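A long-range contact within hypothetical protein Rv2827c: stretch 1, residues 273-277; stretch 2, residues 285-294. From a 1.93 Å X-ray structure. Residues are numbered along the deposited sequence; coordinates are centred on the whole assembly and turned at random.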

# COMPACT_ATOMS: atom_id res chain seq x y z
N GLY A 273 21.92 17.95 -8.88
CA GLY A 273 22.44 16.61 -9.19
C GLY A 273 23.04 16.53 -10.59
O GLY A 273 23.86 17.38 -10.97
N GLU A 274 22.62 15.52 -11.36
CA GLU A 274 23.13 15.30 -12.71
C GLU A 274 22.00 14.69 -13.56
O GLU A 274 20.95 14.36 -13.02
CB GLU A 274 24.34 14.38 -12.67
CG GLU A 274 24.03 12.97 -12.21
CD GLU A 274 25.17 12.03 -12.48
OE1 GLU A 274 25.08 11.27 -13.47
OE2 GLU A 274 26.17 12.07 -11.73
N SER A 275 22.21 14.58 -14.88
CA SER A 275 21.14 14.06 -15.77
C SER A 275 21.70 13.39 -17.01
O SER A 275 22.80 13.72 -17.44
CB SER A 275 20.14 15.16 -16.16
OG SER A 275 20.76 16.21 -16.88
N VAL A 276 20.93 12.46 -17.57
CA VAL A 276 21.27 11.69 -18.76
C VAL A 276 20.17 11.96 -19.77
O VAL A 276 19.02 12.11 -19.38
CB VAL A 276 21.20 10.17 -18.44
CG1 VAL A 276 21.44 9.31 -19.70
CG2 VAL A 276 22.17 9.81 -17.33
N TRP A 277 20.51 12.00 -21.05
CA TRP A 277 19.55 12.25 -22.12
C TRP A 277 19.25 10.94 -22.81
O TRP A 277 20.17 10.26 -23.24
CB TRP A 277 20.14 13.26 -23.12
CG TRP A 277 19.46 13.43 -24.49
CD1 TRP A 277 20.07 13.33 -25.72
CD2 TRP A 277 18.10 13.77 -24.76
NE1 TRP A 277 19.17 13.58 -26.73
CE2 TRP A 277 17.95 13.86 -26.16
CE3 TRP A 277 16.97 13.99 -23.94
CZ2 TRP A 277 16.73 14.16 -26.77
CZ3 TRP A 277 15.76 14.30 -24.55
CH2 TRP A 277 15.64 14.38 -25.95
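Stretch 2 285-294: DELVVPLLRV

How does stretch 2 run against stretch 1? It pairs as an antiparallel strand at Asp285, then turns at Glu286 and Leu287 into a helix from Val288 onward. Val276 and Asp285 form a hydrogen-bonded pair, CA to CA 5.1 Å: Val276 N donates to Asp285 O at 3.0 Å, and Asp285 N to Val276 O at 2.8 Å. Ser275 CA adds a CA-H...O contact to Asp285 O at 3.2 Å.

What holds the turn into the helix? Asp285 has chi1 t, which places its carboxylate at the helix start. Asp285 OD1 accepts from Leu287 N at 3.0 Å and Val288 N at 2.8 Å, while Asp285 OD2 accepts from Val289 N at 2.8 Å. The residue that pairs with the strand thus also ties down the first turn.

Which side chains pack beside the pair? Val276, chi1 t, lies on the same face of the sheet as Asp285 and brings CG2 to 3.7 Å from Val289 CG1. Pro290, its CA-to-CB bond directed toward stretch 1, sets CG 3.3 Å from Glu274 O.

How does Glu274 reach the helix? Its CB leaves sideways, but with chi1 p and chi2 t the chain passes Pro290, Glu274 CG lying 3.8 Å from Pro290 CB. Arg293, extended beyond its m chi1, meets it: Arg293 NH1 donates to Glu274 OE1 at 2.6 Å in a salt bridge at the guanidinium edge.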

# COMPACT_ATOMS: atom_id res chain seq x y z
N ASP A 285 16.66 12.16 -17.88
CA ASP A 285 16.60 11.40 -16.65
C ASP A 285 17.42 12.09 -15.56
O ASP A 285 18.64 12.10 -15.61
CB ASP A 285 17.11 9.96 -16.89
CG ASP A 285 17.07 9.09 -15.63
OD1 ASP A 285 16.34 9.44 -14.68
OD2 ASP A 285 17.78 8.06 -15.58
N GLU A 286 16.72 12.64 -14.57
CA GLU A 286 17.35 13.29 -13.42
C GLU A 286 17.28 12.43 -12.18
O GLU A 286 17.71 12.82 -11.08
CB GLU A 286 16.70 14.65 -13.18
CG GLU A 286 16.77 15.52 -14.41
CD GLU A 286 16.12 16.88 -14.26
OE1 GLU A 286 15.45 17.13 -13.22
OE2 GLU A 286 16.28 17.69 -15.19
N LEU A 287 16.80 11.21 -12.36
CA LEU A 287 16.45 10.37 -11.23
C LEU A 287 17.06 8.97 -11.24
O LEU A 287 17.78 8.62 -10.32
CB LEU A 287 14.93 10.28 -11.11
CG LEU A 287 14.30 9.33 -10.08
CD1 LEU A 287 14.59 9.80 -8.68
CD2 LEU A 287 12.80 9.34 -10.35
N VAL A 288 16.74 8.17 -12.24
CA VAL A 288 17.07 6.76 -12.21
C VAL A 288 18.59 6.56 -12.28
O VAL A 288 19.19 6.08 -11.31
CB VAL A 288 16.30 5.97 -13.29
CG1 VAL A 288 16.79 4.53 -13.38
CG2 VAL A 288 14.79 6.00 -12.97
N VAL A 289 19.21 6.98 -13.38
CA VAL A 289 20.68 6.87 -13.53
C VAL A 289 21.46 7.71 -12.48
O VAL A 289 22.37 7.20 -11.82
CB VAL A 289 21.13 7.07 -15.00
CG1 VAL A 289 22.63 6.87 -15.16
CG2 VAL A 289 20.40 6.07 -15.88
N PRO A 290 21.07 8.98 -12.26
CA PRO A 290 21.70 9.74 -11.17
C PRO A 290 21.69 9.09 -9.77
O PRO A 290 22.68 9.21 -9.04
CB PRO A 290 20.90 11.04 -11.16
CG PRO A 290 20.41 11.17 -12.55
CD PRO A 290 20.07 9.79 -12.97
N LEU A 291 20.58 8.43 -9.39
CA LEU A 291 20.57 7.63 -8.16
C LEU A 291 21.50 6.44 -8.23
O LEU A 291 22.20 6.16 -7.26
CB LEU A 291 19.18 7.12 -7.79
CG LEU A 291 18.23 8.14 -7.18
CD1 LEU A 291 16.89 7.49 -6.94
CD2 LEU A 291 18.78 8.75 -5.89
N LEU A 292 21.48 5.71 -9.35
CA LEU A 292 22.37 4.57 -9.54
C LEU A 292 23.84 4.99 -9.43
O LEU A 292 24.69 4.24 -8.94
CB LEU A 292 22.12 3.91 -10.89
CG LEU A 292 20.81 3.13 -10.95
CD1 LEU A 292 20.59 2.67 -12.34
CD2 LEU A 292 20.88 1.94 -9.98
N ARG A 293 24.12 6.21 -9.90
CA ARG A 293 25.47 6.78 -9.79
C ARG A 293 25.90 7.11 -8.36
O ARG A 293 27.05 6.92 -8.02
CB ARG A 293 25.61 7.99 -10.71
CG ARG A 293 26.00 7.56 -12.09
CD ARG A 293 25.85 8.62 -13.14
NE ARG A 293 25.87 7.97 -14.45
CZ ARG A 293 25.73 8.59 -15.62
NH1 ARG A 293 25.53 9.90 -15.66
NH2 ARG A 293 25.76 7.88 -16.75
N VAL A 294 24.97 7.61 -7.55
CA VAL A 294 25.26 7.90 -6.14
C VAL A 294 25.48 6.58 -5.39
O VAL A 294 26.41 6.46 -4.58
CB VAL A 294 24.15 8.75 -5.47
CG1 VAL A 294 24.49 9.03 -4.00
CG2 VAL A 294 23.93 10.07 -6.22